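Local coordinates for protein probable chaperone (Pseudomonas aeruginosa, PDB 4JMF) that probably acts as a type III secretion chaperone of the CesT family, binding an effector protein before its export, at residues R6-Q11 and A99-Q104. Numbering follows the deposited sequence.
Sequences RAAIHQ and AQIHHQ
Ile101 makes every close contact that segment 99-104 has with segment 6-11, reaching across to Ala8 and Gln11 on helix 3-15. Its side chain leaves the backbone toward that helix and is drawn out, with CG1 anti to the backbone N (chi1 -167°) and CD1 continuing the extension. The methyl end of Ile101 thus approaches Ala8 O from the side of the C=O bond, at an angle of about 108° at the oxygen, rather than in line with it. At 3.2 Å from Ala8 O, Ile101 CD1 is in close contact, but this is not a hydrogen bond. The same methyl lies alongside the short side chain of Ala8, with Ile101 CD1 4.1 Å from Ala8 CB. The second branch, CG2, meets Gln11, three residues further along the same face. Gln11 contributes its carbonyl carbon and CB, both at the edge of van der Waals range, with Ile101 CG2 4.5 Å from Gln11 CB. The amide end of Gln11 bends off, and OE1 accepts a hydrogen bond from NE of Arg98, just before segment 99-104.

The segment axes approach to 9.6 Å and cross steeply, at -76°, which concentrates the contact on one residue of segment 99-104. Around it, Leu12 from helix 3-15 and Leu47 and Met49 from strand 46-53 also touch Ile101, so this one side chain joins both helices to the sheet of the CesT-type chaperone fold. No hydrogen bond links the two segments; cohesion between them rests on van der Waals contact and the burial of apolar surface, with a branched methyl-bearing chain fitted against the backbone carbonyl of Ala8 and its methyl.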
loop_
_atom_site.group_PDB
_atom_site.type_symbol
_atom_site.label_atom_id
_atom_site.label_comp_id
_atom_site.label_asym_id
_atom_site.label_seq_id
_atom_site.Cartn_x
_atom_site.Cartn_y
_atom_site.Cartn_z
ATOM N N ARG B 6 5.841 -18.586 6.953
ATOM C CA ARG B 6 5.098 -19.839 7.072
ATOM C C ARG B 6 4.041 -19.746 8.176
ATOM O O ARG B 6 2.906 -20.191 7.998
ATOM C CB ARG B 6 6.038 -21.025 7.332
ATOM C CG ARG B 6 5.298 -22.354 7.476
ATOM C CD ARG B 6 6.239 -23.521 7.768
ATOM N NE ARG B 6 7.253 -23.205 8.777
ATOM C CZ ARG B 6 8.562 -23.126 8.532
ATOM N NH1 ARG B 6 9.031 -23.343 7.307
ATOM N NH2 ARG B 6 9.404 -22.833 9.516
ATOM N N ALA B 7 4.413 -19.137 9.298
ATOM C CA ALA B 7 3.503 -18.991 10.429
ATOM C C ALA B 7 2.315 -18.108 10.073
ATOM O O ALA B 7 1.196 -18.394 10.475
ATOM C CB ALA B 7 4.239 -18.433 11.634
ATOM N N ALA B 8 2.559 -17.032 9.323
ATOM C CA ALA B 8 1.470 -16.157 8.875
ATOM C C ALA B 8 0.517 -16.887 7.927
ATOM O O ALA B 8 -0.713 -16.770 8.049
ATOM C CB ALA B 8 2.024 -14.909 8.209
ATOM N N ILE B 9 1.081 -17.621 6.974
ATOM C CA ILE B 9 0.269 -18.421 6.064
ATOM C C ILE B 9 -0.591 -19.404 6.879
ATOM O O ILE B 9 -1.794 -19.544 6.644
ATOM C CB ILE B 9 1.145 -19.186 5.047
ATOM C CG1 ILE B 9 1.925 -18.211 4.148
ATOM C CG2 ILE B 9 0.291 -20.129 4.195
ATOM C CD1 ILE B 9 1.061 -17.228 3.370
ATOM N N HIS B 10 0.024 -20.056 7.860
ATOM C CA HIS B 10 -0.711 -20.981 8.734
ATOM C C HIS B 10 -1.935 -20.314 9.376
ATOM O O HIS B 10 -3.055 -20.867 9.375
ATOM C CB HIS B 10 0.227 -21.517 9.811
ATOM C CG HIS B 10 -0.350 -22.636 10.626
ATOM N ND1 HIS B 10 -1.034 -22.426 11.804
ATOM C CD2 HIS B 10 -0.316 -23.978 10.446
ATOM C CE1 HIS B 10 -1.406 -23.590 12.311
ATOM N NE2 HIS B 10 -0.985 -24.546 11.505
ATOM N N GLN B 11 -1.742 -19.111 9.901
ATOM C CA GLN B 11 -2.856 -18.370 10.502
ATOM C C GLN B 11 -3.956 -18.090 9.487
ATOM O O GLN B 11 -5.145 -18.227 9.805
ATOM C CB GLN B 11 -2.352 -17.059 11.133
ATOM C CG GLN B 11 -1.364 -17.303 12.283
ATOM C CD GLN B 11 -2.015 -18.037 13.455
ATOM O OE1 GLN B 11 -3.122 -17.693 13.871
ATOM N NE2 GLN B 11 -1.333 -19.065 13.981
ATOM N N ALA B 99 -6.631 -12.293 12.569
ATOM C CA ALA B 99 -7.670 -11.365 12.124
ATOM C C ALA B 99 -7.141 -10.466 11.008
ATOM O O ALA B 99 -7.804 -10.239 9.985
ATOM C CB ALA B 99 -8.152 -10.520 13.293
ATOM N N GLN B 100 -5.942 -9.943 11.209
ATOM C CA GLN B 100 -5.423 -8.989 10.248
ATOM C C GLN B 100 -5.108 -9.622 8.882
ATOM O O GLN B 100 -5.399 -9.021 7.841
ATOM C CB GLN B 100 -4.234 -8.228 10.831
ATOM C CG GLN B 100 -3.727 -7.103 9.929
ATOM C CD GLN B 100 -4.782 -6.003 9.677
ATOM O OE1 GLN B 100 -5.797 -5.898 10.392
ATOM N NE2 GLN B 100 -4.530 -5.171 8.661
ATOM N N ILE B 101 -4.551 -10.830 8.869
ATOM C CA ILE B 101 -4.256 -11.466 7.590
ATOM C C ILE B 101 -5.557 -11.791 6.851
ATOM O O ILE B 101 -5.671 -11.569 5.634
ATOM C CB ILE B 101 -3.272 -12.667 7.728
ATOM C CG1 ILE B 101 -2.732 -13.096 6.363
ATOM C CG2 ILE B 101 -3.909 -13.867 8.436
ATOM C CD1 ILE B 101 -1.597 -14.136 6.467
ATOM N N HIS B 102 -6.557 -12.246 7.604
ATOM C CA HIS B 102 -7.892 -12.465 7.060
ATOM C C HIS B 102 -8.407 -11.153 6.462
ATOM O O HIS B 102 -8.901 -11.120 5.336
ATOM C CB HIS B 102 -8.820 -12.978 8.169
ATOM C CG HIS B 102 -10.214 -13.291 7.713
ATOM N ND1 HIS B 102 -11.244 -12.374 7.781
ATOM C CD2 HIS B 102 -10.757 -14.430 7.216
ATOM C CE1 HIS B 102 -12.354 -12.930 7.329
ATOM N NE2 HIS B 102 -12.086 -14.176 6.979
ATOM N N HIS B 103 -8.271 -10.069 7.216
ATOM C CA HIS B 103 -8.714 -8.753 6.750
ATOM C C HIS B 103 -8.013 -8.322 5.457
ATOM O O HIS B 103 -8.650 -7.757 4.556
ATOM C CB HIS B 103 -8.512 -7.706 7.846
ATOM C CG HIS B 103 -9.056 -6.356 7.501
ATOM N ND1 HIS B 103 -10.395 -6.046 7.593
ATOM C CD2 HIS B 103 -8.439 -5.231 7.060
ATOM C CE1 HIS B 103 -10.582 -4.787 7.232
ATOM N NE2 HIS B 103 -9.413 -4.271 6.901
ATOM N N GLN B 104 -6.709 -8.581 5.359
ATOM C CA GLN B 104 -5.963 -8.212 4.151
ATOM C C GLN B 104 -6.546 -8.868 2.913
ATOM O O GLN B 104 -6.740 -8.215 1.882
ATOM C CB GLN B 104 -4.482 -8.579 4.262
ATOM C CG GLN B 104 -3.648 -8.050 3.087
ATOM C CD GLN B 104 -2.187 -8.462 3.154
ATOM O OE1 GLN B 104 -1.722 -8.993 4.170
ATOM N NE2 GLN B 104 -1.443 -8.210 2.064
#